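Local coordinates for protein lipase (PDB 5AH0) that is a lipase that hydrolyses the polyester poly(butylene adipate-co-terephthalate), and probably ester bonds of lipids, with an alpha/beta-hydrolase fold that carries a bound zinc ion, at residues S225-W228 with D233-N236; A235-S240 with A244-Q249. All coordinates share one frame; numbering follows the deposited sequence.

Contact 1. Residues S225-W228 with D233-N236. With ZN (zinc ion), chain C.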
ATOM      1  N   SER A 225     -10.041  14.641 -13.727  1.00 89.57           N
ATOM      2  CA  SER A 225      -9.973  13.888 -14.970  1.00 86.89           C
ATOM      3  C   SER A 225     -11.153  12.933 -15.137  1.00 84.19           C
ATOM      4  O   SER A 225     -11.739  12.467 -14.161  1.00 81.48           O
ATOM      5  CB  SER A 225      -8.667  13.108 -15.043  1.00 84.97           C
ATOM      6  OG  SER A 225      -8.679  12.249 -16.161  1.00 88.72           O
ATOM      7  N   ALA A 226     -11.485  12.639 -16.385  1.00 87.33           N
ATOM      8  CA  ALA A 226     -12.590  11.747 -16.687  1.00 88.63           C
ATOM      9  C   ALA A 226     -12.241  10.307 -16.351  1.00 88.33           C
ATOM     10  O   ALA A 226     -13.124   9.472 -16.168  1.00 89.09           O
ATOM     11  CB  ALA A 226     -12.978  11.866 -18.158  1.00 89.44           C
ATOM     12  N   ILE A 227     -10.945  10.032 -16.264  1.00 87.07           N
ATOM     13  CA  ILE A 227     -10.443   8.674 -16.082  1.00 90.58           C
ATOM     14  C   ILE A 227     -11.057   7.969 -14.876  1.00 89.16           C
ATOM     15  O   ILE A 227     -11.367   6.781 -14.939  1.00 92.82           O
ATOM     16  CB  ILE A 227      -8.914   8.665 -15.923  1.00 94.81           C
ATOM     17  CG1 ILE A 227      -8.251   9.379 -17.096  1.00101.90           C
ATOM     18  CG2 ILE A 227      -8.398   7.249 -15.850  1.00 95.26           C
ATOM     19  CD1 ILE A 227      -8.393   8.653 -18.402  1.00109.14           C
ATOM     20  N   TRP A 228     -11.253   8.714 -13.791  1.00 81.93           N
ATOM     21  CA  TRP A 228     -11.709   8.138 -12.533  1.00 75.10           C
ATOM     22  C   TRP A 228     -13.069   7.466 -12.633  1.00 79.63           C
ATOM     23  O   TRP A 228     -13.329   6.473 -11.951  1.00 76.95           O
ATOM     24  CB  TRP A 228     -11.746   9.219 -11.462  1.00 68.19           C
ATOM     25  CG  TRP A 228     -10.410   9.816 -11.275  1.00 66.69           C
ATOM     26  CD1 TRP A 228      -9.964  11.003 -11.773  1.00 69.33           C
ATOM     27  CD2 TRP A 228      -9.311   9.236 -10.569  1.00 62.96           C
ATOM     28  NE1 TRP A 228      -8.655  11.207 -11.399  1.00 66.19           N
ATOM     29  CE2 TRP A 228      -8.233  10.135 -10.662  1.00 61.79           C
ATOM     30  CE3 TRP A 228      -9.140   8.048  -9.851  1.00 62.93           C
ATOM     31  CZ2 TRP A 228      -6.999   9.884 -10.071  1.00 59.90           C
ATOM     32  CZ3 TRP A 228      -7.917   7.802  -9.261  1.00 61.27           C
ATOM     33  CH2 TRP A 228      -6.858   8.714  -9.382  1.00 59.14           C
ATOM     34  N   ASP A 233      -9.327   0.776 -13.124  1.00 73.18           N
ATOM     35  CA  ASP A 233      -7.910   0.458 -12.972  1.00 70.76           C
ATOM     36  C   ASP A 233      -7.164   1.512 -12.175  1.00 66.23           C
ATOM     37  O   ASP A 233      -5.986   1.769 -12.419  1.00 68.19           O
ATOM     38  CB  ASP A 233      -7.259   0.297 -14.354  1.00 75.38           C
ATOM     39  CG  ASP A 233      -5.882  -0.359 -14.288  1.00 74.53           C
ATOM     40  OD1 ASP A 233      -5.718  -1.334 -13.519  1.00 73.25           O
ATOM     41  OD2 ASP A 233      -4.966   0.103 -15.010  1.00 72.46           O
ATOM     42  N   LEU A 234      -7.842   2.114 -11.208  1.00 65.47           N
ATOM     43  CA  LEU A 234      -7.181   3.063 -10.325  1.00 59.40           C
ATOM     44  C   LEU A 234      -7.467   2.718  -8.863  1.00 56.76           C
ATOM     45  O   LEU A 234      -8.303   1.846  -8.578  1.00 55.04           O
ATOM     46  CB  LEU A 234      -7.623   4.482 -10.661  1.00 57.53           C
ATOM     47  CG  LEU A 234      -7.067   4.985 -11.993  1.00 60.16           C
ATOM     48  CD1 LEU A 234      -7.811   6.214 -12.458  1.00 62.65           C
ATOM     49  CD2 LEU A 234      -5.590   5.289 -11.868  1.00 56.71           C
ATOM     50  N   ALA A 235      -6.769   3.385  -7.944  1.00 54.65           N
ATOM     51  CA  ALA A 235      -6.910   3.095  -6.515  1.00 51.53           C
ATOM     52  C   ALA A 235      -8.358   3.212  -6.045  1.00 51.51           C
ATOM     53  O   ALA A 235      -8.814   2.404  -5.241  1.00 51.06           O
ATOM     54  CB  ALA A 235      -6.022   4.013  -5.689  1.00 43.21           C
ATOM     55  N   ASN A 236      -9.088   4.187  -6.585  1.00 53.55           N
ATOM     56  CA  ASN A 236     -10.447   4.461  -6.130  1.00 55.89           C
ATOM     57  C   ASN A 236     -11.397   3.276  -6.356  1.00 60.82           C
ATOM     58  O   ASN A 236     -12.356   3.091  -5.610  1.00 63.61           O
ATOM     59  CB  ASN A 236     -10.980   5.729  -6.803  1.00 55.88           C
ATOM     60  CG  ASN A 236     -11.164   5.557  -8.297  1.00 64.83           C
ATOM     61  OD1 ASN A 236     -10.435   4.799  -8.935  1.00 69.49           O
ATOM     62  ND2 ASN A 236     -12.136   6.267  -8.865  1.00 64.18           N
TER
HETATM   63 ZN    ZN C1401      -3.280  -0.934 -15.086  1.00 83.42          ZN

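Contact 2. Residues A235-S240 with A244-Q249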
ATOM      1  N   ALA A 235      -6.769   3.385  -7.944  1.00 54.65           N
ATOM      2  CA  ALA A 235      -6.910   3.095  -6.515  1.00 51.53           C
ATOM      3  C   ALA A 235      -8.358   3.212  -6.045  1.00 51.51           C
ATOM      4  O   ALA A 235      -8.814   2.404  -5.241  1.00 51.06           O
ATOM      5  CB  ALA A 235      -6.022   4.013  -5.689  1.00 43.21           C
ATOM      6  N   ASN A 236      -9.088   4.187  -6.585  1.00 53.55           N
ATOM      7  CA  ASN A 236     -10.447   4.461  -6.130  1.00 55.89           C
ATOM      8  C   ASN A 236     -11.397   3.276  -6.356  1.00 60.82           C
ATOM      9  O   ASN A 236     -12.356   3.091  -5.610  1.00 63.61           O
ATOM     10  CB  ASN A 236     -10.980   5.729  -6.803  1.00 55.88           C
ATOM     11  CG  ASN A 236     -11.164   5.557  -8.297  1.00 64.83           C
ATOM     12  OD1 ASN A 236     -10.435   4.799  -8.935  1.00 69.49           O
ATOM     13  ND2 ASN A 236     -12.136   6.267  -8.865  1.00 64.18           N
ATOM     14  N   TRP A 237     -11.121   2.447  -7.353  1.00 61.23           N
ATOM     15  CA  TRP A 237     -11.896   1.222  -7.504  1.00 63.62           C
ATOM     16  C   TRP A 237     -11.379   0.140  -6.555  1.00 65.70           C
ATOM     17  O   TRP A 237     -12.152  -0.454  -5.805  1.00 67.24           O
ATOM     18  CB  TRP A 237     -11.854   0.727  -8.944  1.00 67.98           C
ATOM     19  CG  TRP A 237     -12.483  -0.607  -9.120  1.00 70.06           C
ATOM     20  CD1 TRP A 237     -11.851  -1.778  -9.418  1.00 71.74           C
ATOM     21  CD2 TRP A 237     -13.873  -0.921  -8.983  1.00 72.29           C
ATOM     22  NE1 TRP A 237     -12.767  -2.801  -9.499  1.00 75.40           N
ATOM     23  CE2 TRP A 237     -14.015  -2.300  -9.232  1.00 74.07           C
ATOM     24  CE3 TRP A 237     -15.011  -0.168  -8.686  1.00 72.98           C
ATOM     25  CZ2 TRP A 237     -15.247  -2.940  -9.189  1.00 74.50           C
ATOM     26  CZ3 TRP A 237     -16.236  -0.805  -8.645  1.00 74.59           C
ATOM     27  CH2 TRP A 237     -16.344  -2.177  -8.891  1.00 74.74           C
ATOM     28  N   ASP A 238     -10.068  -0.086  -6.573  1.00 64.54           N
ATOM     29  CA  ASP A 238      -9.451  -1.154  -5.791  1.00 64.42           C
ATOM     30  C   ASP A 238      -9.573  -0.937  -4.276  1.00 56.54           C
ATOM     31  O   ASP A 238      -9.499  -1.883  -3.492  1.00 54.08           O
ATOM     32  CB  ASP A 238      -7.973  -1.298  -6.170  1.00 72.09           C
ATOM     33  CG  ASP A 238      -7.740  -2.324  -7.267  1.00 77.78           C
ATOM     34  OD1 ASP A 238      -8.683  -3.081  -7.586  1.00 82.10           O
ATOM     35  OD2 ASP A 238      -6.605  -2.379  -7.798  1.00 77.68           O
ATOM     36  N   LEU A 239      -9.724   0.311  -3.859  1.00 52.91           N
ATOM     37  CA  LEU A 239      -9.868   0.609  -2.436  1.00 48.91           C
ATOM     38  C   LEU A 239     -11.294   0.426  -1.943  1.00 46.60           C
ATOM     39  O   LEU A 239     -11.522   0.285  -0.743  1.00 46.67           O
ATOM     40  CB  LEU A 239      -9.404   2.037  -2.152  1.00 49.18           C
ATOM     41  CG  LEU A 239      -7.889   2.208  -2.207  1.00 52.20           C
ATOM     42  CD1 LEU A 239      -7.507   3.668  -2.040  1.00 53.93           C
ATOM     43  CD2 LEU A 239      -7.250   1.358  -1.121  1.00 50.42           C
ATOM     44  N   SER A 240     -12.250   0.432  -2.867  1.00 48.07           N
ATOM     45  CA  SER A 240     -13.648   0.298  -2.489  1.00 53.29           C
ATOM     46  C   SER A 240     -13.974  -1.116  -2.036  1.00 60.94           C
ATOM     47  O   SER A 240     -13.244  -2.067  -2.328  1.00 66.24           O
ATOM     48  CB  SER A 240     -14.561   0.691  -3.652  1.00 55.75           C
ATOM     49  OG  SER A 240     -14.441  -0.217  -4.729  1.00 60.46           O
ATOM     50  N   ALA A 244     -12.255  -4.369  -3.842  1.00 63.48           N
ATOM     51  CA  ALA A 244     -11.408  -5.219  -3.010  1.00 62.02           C
ATOM     52  C   ALA A 244     -11.942  -6.646  -3.058  1.00 66.79           C
ATOM     53  O   ALA A 244     -11.191  -7.622  -3.191  1.00 66.07           O
ATOM     54  CB  ALA A 244     -11.366  -4.703  -1.582  1.00 51.26           C
ATOM     55  N   ARG A 245     -13.260  -6.726  -2.947  1.00 67.07           N
ATOM     56  CA  ARG A 245     -14.023  -7.943  -3.100  1.00 63.63           C
ATOM     57  C   ARG A 245     -13.534  -8.707  -4.311  1.00 69.22           C
ATOM     58  O   ARG A 245     -13.206  -9.892  -4.229  1.00 74.49           O
ATOM     59  CB  ARG A 245     -15.495  -7.581  -3.245  1.00 64.37           C
ATOM     60  CG  ARG A 245     -16.430  -8.629  -2.782  1.00 72.27           C
ATOM     61  CD  ARG A 245     -17.843  -8.109  -2.639  1.00 74.76           C
ATOM     62  NE  ARG A 245     -18.334  -7.380  -3.803  1.00 73.49           N
ATOM     63  CZ  ARG A 245     -19.618  -7.111  -3.998  1.00 75.35           C
ATOM     64  NH1 ARG A 245     -20.514  -7.533  -3.116  1.00 72.94           N
ATOM     65  NH2 ARG A 245     -20.011  -6.437  -5.071  1.00 79.61           N
ATOM     66  N   VAL A 246     -13.473  -7.999  -5.435  1.00 66.95           N
ATOM     67  CA  VAL A 246     -13.044  -8.568  -6.702  1.00 65.16           C
ATOM     68  C   VAL A 246     -11.620  -9.095  -6.605  1.00 65.32           C
ATOM     69  O   VAL A 246     -11.328 -10.222  -7.029  1.00 69.73           O
ATOM     70  CB  VAL A 246     -13.140  -7.529  -7.838  1.00 64.74           C
ATOM     71  CG1 VAL A 246     -12.531  -8.075  -9.124  1.00 65.37           C
ATOM     72  CG2 VAL A 246     -14.590  -7.128  -8.059  1.00 65.92           C
ATOM     73  N   LEU A 247     -10.729  -8.274  -6.055  1.00 61.37           N
ATOM     74  CA  LEU A 247      -9.332  -8.671  -5.892  1.00 63.71           C
ATOM     75  C   LEU A 247      -9.227  -9.948  -5.053  1.00 67.35           C
ATOM     76  O   LEU A 247      -8.427 -10.835  -5.350  1.00 70.98           O
ATOM     77  CB  LEU A 247      -8.528  -7.537  -5.248  1.00 59.56           C
ATOM     78  CG  LEU A 247      -7.001  -7.626  -5.266  1.00 57.62           C
ATOM     79  CD1 LEU A 247      -6.495  -7.323  -6.654  1.00 55.66           C
ATOM     80  CD2 LEU A 247      -6.390  -6.663  -4.251  1.00 56.75           C
ATOM     81  N   ASN A 248     -10.059 -10.036  -4.021  1.00 65.37           N
ATOM     82  CA  ASN A 248     -10.046 -11.160  -3.095  1.00 67.61           C
ATOM     83  C   ASN A 248     -10.344 -12.502  -3.744  1.00 74.75           C
ATOM     84  O   ASN A 248      -9.926 -13.541  -3.241  1.00 79.34           O
ATOM     85  CB  ASN A 248     -11.059 -10.918  -1.975  1.00 69.85           C
ATOM     86  CG  ASN A 248     -10.566  -9.921  -0.953  1.00 72.59           C
ATOM     87  OD1 ASN A 248      -9.511  -9.312  -1.128  1.00 75.90           O
ATOM     88  ND2 ASN A 248     -11.338  -9.730   0.115  1.00 70.59           N
ATOM     89  N   GLN A 249     -11.068 -12.482  -4.857  1.00 76.39           N
ATOM     90  CA  GLN A 249     -11.453 -13.713  -5.527  1.00 78.84           C
ATOM     91  C   GLN A 249     -10.254 -14.450  -6.094  1.00 81.38           C
ATOM     92  O   GLN A 249     -10.237 -15.678  -6.124  1.00 82.09           O
ATOM     93  CB  GLN A 249     -12.461 -13.430  -6.637  1.00 81.94           C
ATOM     94  CG  GLN A 249     -13.910 -13.514  -6.183  1.00 85.30           C
ATOM     95  CD  GLN A 249     -14.886 -13.180  -7.295  1.00 89.98           C
ATOM     96  OE1 GLN A 249     -14.674 -12.233  -8.054  1.00 91.78           O
ATOM     97  NE2 GLN A 249     -15.966 -13.956  -7.395  1.00 89.64           N
TER

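Contact 1. Residues S225-W228 with D233-N236
Ile227 and Trp228 of the short helix 227-230 meet Leu234 and Asn236 where helix 235-238 begins. The two short helices and the loop between them belong to an alpha/beta-hydrolase lipase, and that loop carries a zinc ligand. Asp233 faces the metal rather than the first helix. Its OD2 lies 2.0 Å from the zinc ion and OD1 2.9 Å, so one oxygen does the binding; Asp56, His76 and His82 complete the site. Leu234 follows at the N-cap position. Its CD1 sits over one face of the Trp228 indole, a CH-pi contact 3.7 Å from the centroid of the six-membered ring. The same Leu234 CD1 touches Ile227 CG2 at 3.6 Å. The indole is also held by its NE1, which donates to Val222 O. Replacing Trp228 with an alanine would probably leave Leu234 CD1 without its aromatic cover and Val222 O without this donor. Asn236 approaches the ring at its edge, with OD1 in the ring plane, 3.6 Å from Trp228 CE3. The amide stands almost perpendicular to the indole (89°). Asn236 CG lies between the backbone N and the carbonyl carbon (chi1 66°), letting ND2 reach the Trp228 carbonyl in a weak but fairly straight hydrogen bond, Asn236 ND2 to Trp228 O 3.3 Å.

Contact 2. Residues A235-S240 with A244-Q249
Ser240 and Ala244 meet at the tight turn between helix 235-238 and helix 241-250. Ser240 is the N-cap of the second helix. Its O accepts from Ala244 N at 2.9 Å, the first-turn bond of that helix, with the donor tilted 22° from the carbonyl plane. The serine side chain bridges the corner. Its OG lies between the backbone N and the carbonyl carbon (chi1 66°), which lets it turn back to Trp237 and donate to the Trp237 O. The modelled distance from Ser240 OG to Trp237 O is 2.5 Å, short enough to be read with caution at this resolution; the donor lies in the carbonyl plane, on a lone pair. Ser240 N also donates to Trp237 O, so two donors grip one carbonyl. The same OG caps Gly243 N, and it lies over one face of the Trp237 indole, toward the rim. Trp237 has CG anti to its backbone N (chi1 173°), and its ring extends toward the second helix. There CZ2 comes to 4.4 Å from Val246 CG2, a loose apolar contact near the surface. The methyl of Ala244 fits into the corner, with CB 3.3 Å from Ser240 O and 3.9 Å from Asp238 O. The Asp238 carboxylate points elsewhere: OD2 accepts from Asn54 N and Ser53 OG. Helix 116-129 packs against the turn. Its Gln118 touches Leu239, Ala244 and Leu247 and donates to Asp238 O, while Leu239 also packs on helices 167-170 and 173-190. This ties the turn to the helix that follows strand 108-113 of the central parallel sheet.

In the fold
Contacts 1 and 2 follow one another along the chain and share helix 235-238, with Ala235 and Asn236 in both. Their centres are about 13 Å apart. Contact 1 lies farther out, about 17 Å from the chain centre, and is only partly buried; contact 2 is buried, at about 13 Å. Contact 1 works mainly through side chains, an indole against a leucine and an amide, beside the zinc site. Contact 2 is mainly a backbone corner with a serine cap, and its apolar part is slight. The zinc site is near both: contact 1 supplies a ligand, while the Asp238 side chain of contact 2 remains about 8 Å from the ion.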